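Long-range contacts in fructooligosaccharide ABC transporter substrate-binding protein FusA (Streptococcus pneumoniae, PDB 5G5Y), which binds short- and long-chain fructooligosaccharides such as kestose, nystose and inulin and delivers them to the FusBC-MsmK importer, preferring tetrasaccharides and larger: residues A[337-342]-A[384-389]; A[331-336]-A[359-364]. All coordinates share one frame; numbering follows the deposited sequence.

How the contacts relate
Following the chain from the N terminus, helix 332-340 is the first part of either contact to be met, and it serves both: its opening turns, 331-336, belong to contact 2 and its last turn, with the exit at 337-342, to contact 1. Contact 2 closes the shorter loop, 22 intervening residues, when strand 360-363 of a two-stranded hairpin returns to the helix. Contact 1 closes a loop of 41 residues that brings in strand 384-386, at the edge of a three-stranded sheet beside 121-123. The two loops cross, since the segments alternate along the chain. The helix thus ties hairpin to sheet, and the contacts meet where I386 packs on V336 and A385 N probably bonds to S335 OG.

Contact 1: A[337-342]-A[384-389]; sequences QNNWGT and LAILDS
The indole of W340, a residue of the substrate-binding site, carries two groups on one face: the carboxamide nitrogen ND2 of N339 about 3.3 Å above the plane and the methyl CD1 of I386, both offset toward the rim. The methyl makes a CH-pi contact, 4.2 Å from the centroid of the six-membered ring and 24° off its normal, with CZ3 of W340 the nearest ring atom to CD1 of I386 at 3.8 Å. The same methyl reaches the second flat group, lying 3.5 Å from N339 ND2. With CG anti to the backbone N (chi1 -164°), N339 brings CG within 3.9 Å of I386 CD1. The polar ends of its amide are held from outside: ND2 donates to the substrate-binding E123, while OD1 accepts from W121 NE1. The two bonds fix the amide's rotation in a buried setting; I386 CD1 then meets ND2 and CB of N339 by van der Waals packing alone. L384 crosses N339 at about a right angle. Its CD2 packs 3.6 Å from the backbone N of N339 and 3.9 Å from CB of N338. No hydrogen bond joins the segments. The contact lays the last turn of helix 332-340 on edge strand 384-386, next to strand 121-123, while R375 binds the carbonyl O of N339 and helix 23-32 packs against N338.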
loop_
_atom_site.group_PDB
_atom_site.type_symbol
_atom_site.label_atom_id
_atom_site.label_comp_id
_atom_site.label_asym_id
_atom_site.label_seq_id
_atom_site.Cartn_x
_atom_site.Cartn_y
_atom_site.Cartn_z
ATOM N N GLN A 337 8.082 7.549 -16.371
ATOM C CA GLN A 337 9.427 6.956 -16.501
ATOM C C GLN A 337 10.180 6.965 -15.182
ATOM O O GLN A 337 10.796 5.944 -14.795
ATOM C CB GLN A 337 10.234 7.711 -17.548
ATOM C CG GLN A 337 9.698 7.586 -18.944
ATOM C CD GLN A 337 10.458 8.475 -19.892
ATOM O OE1 GLN A 337 11.555 8.133 -20.283
ATOM N NE2 GLN A 337 9.873 9.628 -20.253
ATOM N N ASN A 338 10.102 8.074 -14.443
ATOM C CA ASN A 338 10.813 8.136 -13.161
ATOM C C ASN A 338 10.385 7.011 -12.217
ATOM O O ASN A 338 11.205 6.442 -11.491
ATOM C CB ASN A 338 10.627 9.487 -12.471
ATOM C CG ASN A 338 11.356 10.617 -13.192
ATOM O OD1 ASN A 338 11.994 10.415 -14.232
ATOM N ND2 ASN A 338 11.223 11.823 -12.657
ATOM N N ASN A 339 9.107 6.682 -12.278
ATOM C CA ASN A 339 8.518 5.655 -11.428
ATOM C C ASN A 339 8.915 4.242 -11.887
ATOM O O ASN A 339 9.144 3.372 -11.060
ATOM C CB ASN A 339 6.995 5.774 -11.473
ATOM C CG ASN A 339 6.293 5.024 -10.328
ATOM O OD1 ASN A 339 6.651 5.175 -9.168
ATOM N ND2 ASN A 339 5.271 4.255 -10.657
ATOM N N TRP A 340 8.908 4.010 -13.197
ATOM C CA TRP A 340 8.915 2.644 -13.730
ATOM C C TRP A 340 10.075 2.235 -14.647
ATOM O O TRP A 340 10.301 1.028 -14.804
ATOM C CB TRP A 340 7.584 2.342 -14.441
ATOM C CG TRP A 340 6.444 1.999 -13.552
ATOM C CD1 TRP A 340 6.475 1.185 -12.434
ATOM C CD2 TRP A 340 5.073 2.372 -13.728
ATOM N NE1 TRP A 340 5.199 1.074 -11.882
ATOM C CE2 TRP A 340 4.322 1.777 -12.660
ATOM C CE3 TRP A 340 4.400 3.165 -14.651
ATOM C CZ2 TRP A 340 2.947 1.990 -12.496
ATOM C CZ3 TRP A 340 3.014 3.336 -14.498
ATOM C CH2 TRP A 340 2.318 2.754 -13.432
ATOM N N GLY A 341 10.734 3.193 -15.303
ATOM C CA GLY A 341 11.808 2.891 -16.247
ATOM C C GLY A 341 11.737 3.721 -17.496
ATOM O O GLY A 341 11.022 4.712 -17.545
ATOM N N THR A 342 12.469 3.328 -18.535
ATOM C CA THR A 342 12.513 4.162 -19.717
ATOM C C THR A 342 12.517 3.347 -21.034
ATOM O O THR A 342 12.255 2.163 -21.029
ATOM C CB THR A 342 13.663 5.195 -19.587
ATOM O OG1 THR A 342 13.560 6.177 -20.624
ATOM C CG2 THR A 342 15.050 4.505 -19.620
ATOM N N LEU A 384 6.847 12.658 -7.976
ATOM C CA LEU A 384 6.193 12.384 -9.233
ATOM C C LEU A 384 4.715 12.106 -9.015
ATOM O O LEU A 384 4.249 11.849 -7.865
ATOM C CB LEU A 384 6.871 11.169 -9.948
ATOM C CG LEU A 384 6.759 9.781 -9.279
ATOM C CD1 LEU A 384 5.473 9.067 -9.655
ATOM C CD2 LEU A 384 7.988 8.896 -9.621
ATOM N N ALA A 385 3.972 12.148 -10.115
ATOM C CA ALA A 385 2.565 11.819 -10.090
ATOM C C ALA A 385 2.092 11.104 -11.326
ATOM O O ALA A 385 2.310 11.577 -12.442
ATOM C CB ALA A 385 1.707 13.042 -9.888
ATOM N N ILE A 386 1.427 9.975 -11.082
ATOM C CA ILE A 386 0.702 9.213 -12.108
ATOM C C ILE A 386 -0.756 9.137 -11.676
ATOM O O ILE A 386 -1.094 8.540 -10.632
ATOM C CB ILE A 386 1.272 7.813 -12.302
ATOM C CG1 ILE A 386 2.778 7.905 -12.605
ATOM C CG2 ILE A 386 0.577 7.082 -13.447
ATOM C CD1 ILE A 386 3.502 6.580 -12.550
ATOM N N LEU A 387 -1.605 9.761 -12.476
ATOM C CA LEU A 387 -3.041 9.816 -12.211
ATOM C C LEU A 387 -3.704 8.736 -13.044
ATOM O O LEU A 387 -3.195 8.339 -14.105
ATOM C CB LEU A 387 -3.619 11.186 -12.538
ATOM C CG LEU A 387 -2.968 12.352 -11.798
ATOM C CD1 LEU A 387 -3.699 13.641 -12.072
ATOM C CD2 LEU A 387 -2.884 12.091 -10.303
ATOM N N ASP A 388 -4.829 8.253 -12.534
ATOM C CA ASP A 388 -5.580 7.223 -13.202
ATOM C C ASP A 388 -6.038 7.640 -14.609
ATOM O O ASP A 388 -6.114 6.797 -15.487
ATOM C CB ASP A 388 -6.739 6.782 -12.335
ATOM C CG ASP A 388 -7.347 5.469 -12.803
ATOM O OD1 ASP A 388 -6.642 4.439 -12.803
ATOM O OD2 ASP A 388 -8.548 5.482 -13.153
ATOM N N SER A 389 -6.258 8.937 -14.840
ATOM C CA SER A 389 -6.531 9.446 -16.190
ATOM C C SER A 389 -5.385 9.266 -17.236
ATOM O O SER A 389 -5.599 9.436 -18.432
ATOM C CB SER A 389 -6.911 10.925 -16.120
ATOM O OG SER A 389 -5.857 11.697 -15.597
#

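Contact 2: A[331-336]-A[359-364]; sequences APLQSV and NSLKHL
L333 reaches from helix 332-340 across to N359 and L361, and it gives the largest share of the contact. From CB, which points toward the strand, chi1 of -88° sets CG 4.0 Å from the carbonyl O of N359. There the side chain forks. CD1 goes to the bulge end of the hairpin, where it lies 3.5 Å from N359 O; its approach to N359 ND2, 3.1 Å, is unusually short and doubtful in detail. CD2 turns to the leucine farther along the strand and sits 3.5 Å from CD1 of L361, tighter than usual van der Waals contact; L361 CG is about as near. L361 comes in with CG anti to its carbonyl carbon (chi1 -66°), and its CD1 also meets V336 one turn later in the helix: CG1 of V336 lies 3.6 Å from L361 CD1, the two side chains tip to tip. L361 therefore sits between two residues three apart on one side of the helix. Helix 332-336 and strand 360-363 run nearly parallel, 23° apart with axes 9.6 Å from each other. N359, in a positive-phi conformation, and S360 form a G1 beta bulge with the end of strand 352-355, whose F352 packs on both V336 and L361. No hydrogen bond crosses the contact; its centre is apolar (L333, V336, L361) and holds by van der Waals packing, while N359 brings polar atoms to its margin. L361 and V336 are buried, L333 is partly exposed, and N359 is exposed.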
loop_
_atom_site.group_PDB
_atom_site.type_symbol
_atom_site.label_atom_id
_atom_site.label_comp_id
_atom_site.label_asym_id
_atom_site.label_seq_id
_atom_site.Cartn_x
_atom_site.Cartn_y
_atom_site.Cartn_z
ATOM N N ALA A 331 5.822 16.493 -14.985
ATOM C CA ALA A 331 5.307 16.307 -16.348
ATOM C C ALA A 331 4.915 14.825 -16.482
ATOM O O ALA A 331 5.692 13.944 -16.081
ATOM C CB ALA A 331 6.353 16.700 -17.404
ATOM N N PRO A 332 3.710 14.534 -16.988
ATOM C CA PRO A 332 3.184 13.142 -17.004
ATOM C C PRO A 332 4.146 12.067 -17.570
ATOM O O PRO A 332 4.375 11.037 -16.928
ATOM C CB PRO A 332 1.941 13.265 -17.876
ATOM C CG PRO A 332 1.480 14.658 -17.604
ATOM C CD PRO A 332 2.714 15.492 -17.514
ATOM N N LEU A 333 4.732 12.315 -18.750
ATOM C CA LEU A 333 5.682 11.322 -19.329
ATOM C C LEU A 333 6.929 11.130 -18.464
ATOM O O LEU A 333 7.506 10.030 -18.392
ATOM C CB LEU A 333 6.103 11.700 -20.750
ATOM C CG LEU A 333 5.209 11.187 -21.890
ATOM C CD1 LEU A 333 5.657 11.878 -23.179
ATOM C CD2 LEU A 333 5.264 9.680 -22.082
ATOM N N GLN A 334 7.338 12.196 -17.786
ATOM C CA GLN A 334 8.484 12.129 -16.939
ATOM C C GLN A 334 8.134 11.361 -15.658
ATOM O O GLN A 334 8.931 10.544 -15.223
ATOM C CB GLN A 334 8.988 13.527 -16.583
ATOM C CG GLN A 334 10.393 13.503 -15.982
ATOM C CD GLN A 334 11.458 13.147 -17.010
ATOM O OE1 GLN A 334 11.566 13.789 -18.034
ATOM N NE2 GLN A 334 12.203 12.093 -16.758
ATOM N N SER A 335 6.993 11.682 -15.028
ATOM C CA SER A 335 6.549 10.936 -13.854
ATOM C C SER A 335 6.483 9.422 -14.102
ATOM O O SER A 335 6.916 8.625 -13.273
ATOM C CB SER A 335 5.214 11.456 -13.344
ATOM O OG SER A 335 5.350 12.716 -12.757
ATOM N N VAL A 336 5.938 9.028 -15.253
ATOM C CA VAL A 336 5.773 7.637 -15.539
ATOM C C VAL A 336 7.157 6.966 -15.614
ATOM O O VAL A 336 7.382 5.954 -14.970
ATOM C CB VAL A 336 4.951 7.409 -16.826
ATOM C CG1 VAL A 336 5.034 5.977 -17.311
ATOM C CG2 VAL A 336 3.500 7.857 -16.617
ATOM N N ASN A 359 3.432 10.201 -28.719
ATOM C CA ASN A 359 4.238 10.550 -27.552
ATOM C C ASN A 359 3.683 9.835 -26.298
ATOM O O ASN A 359 3.336 10.462 -25.311
ATOM C CB ASN A 359 4.296 12.072 -27.396
ATOM C CG ASN A 359 5.520 12.542 -26.634
ATOM O OD1 ASN A 359 6.637 12.044 -26.836
ATOM N ND2 ASN A 359 5.323 13.519 -25.741
ATOM N N SER A 360 3.532 8.519 -26.403
ATOM C CA SER A 360 3.018 7.711 -25.304
ATOM C C SER A 360 3.835 6.454 -25.153
ATOM O O SER A 360 4.471 5.947 -26.105
ATOM C CB SER A 360 1.548 7.375 -25.528
ATOM O OG SER A 360 1.382 6.530 -26.662
ATOM N N LEU A 361 3.820 5.947 -23.929
ATOM C CA LEU A 361 4.639 4.834 -23.516
ATOM C C LEU A 361 3.828 3.545 -23.485
ATOM O O LEU A 361 2.660 3.549 -23.067
ATOM C CB LEU A 361 5.216 5.132 -22.123
ATOM C CG LEU A 361 6.214 6.291 -22.035
ATOM C CD1 LEU A 361 6.393 6.762 -20.598
ATOM C CD2 LEU A 361 7.561 5.920 -22.618
ATOM N N LYS A 362 4.444 2.452 -23.939
ATOM C CA LYS A 362 3.883 1.104 -23.831
ATOM C C LYS A 362 4.869 0.184 -23.149
ATOM O O LYS A 362 6.033 0.136 -23.521
ATOM C CB LYS A 362 3.527 0.523 -25.223
ATOM N N HIS A 363 4.398 -0.587 -22.162
ATOM C CA HIS A 363 5.238 -1.559 -21.504
ATOM C C HIS A 363 5.668 -2.644 -22.467
ATOM O O HIS A 363 4.846 -3.132 -23.234
ATOM C CB HIS A 363 4.508 -2.245 -20.335
ATOM C CG HIS A 363 4.421 -1.394 -19.113
ATOM N ND1 HIS A 363 3.442 -0.447 -18.927
ATOM C CD2 HIS A 363 5.226 -1.323 -18.036
ATOM C CE1 HIS A 363 3.628 0.148 -17.762
ATOM N NE2 HIS A 363 4.718 -0.354 -17.209
ATOM N N LEU A 364 6.937 -3.042 -22.400
ATOM C CA LEU A 364 7.451 -4.115 -23.230
ATOM C C LEU A 364 7.504 -5.438 -22.474
ATOM O O LEU A 364 7.636 -5.459 -21.257
ATOM C CB LEU A 364 8.848 -3.774 -23.741
ATOM C CG LEU A 364 8.888 -2.668 -24.797
ATOM C CD1 LEU A 364 10.321 -2.231 -25.086
ATOM C CD2 LEU A 364 8.215 -3.136 -26.086
#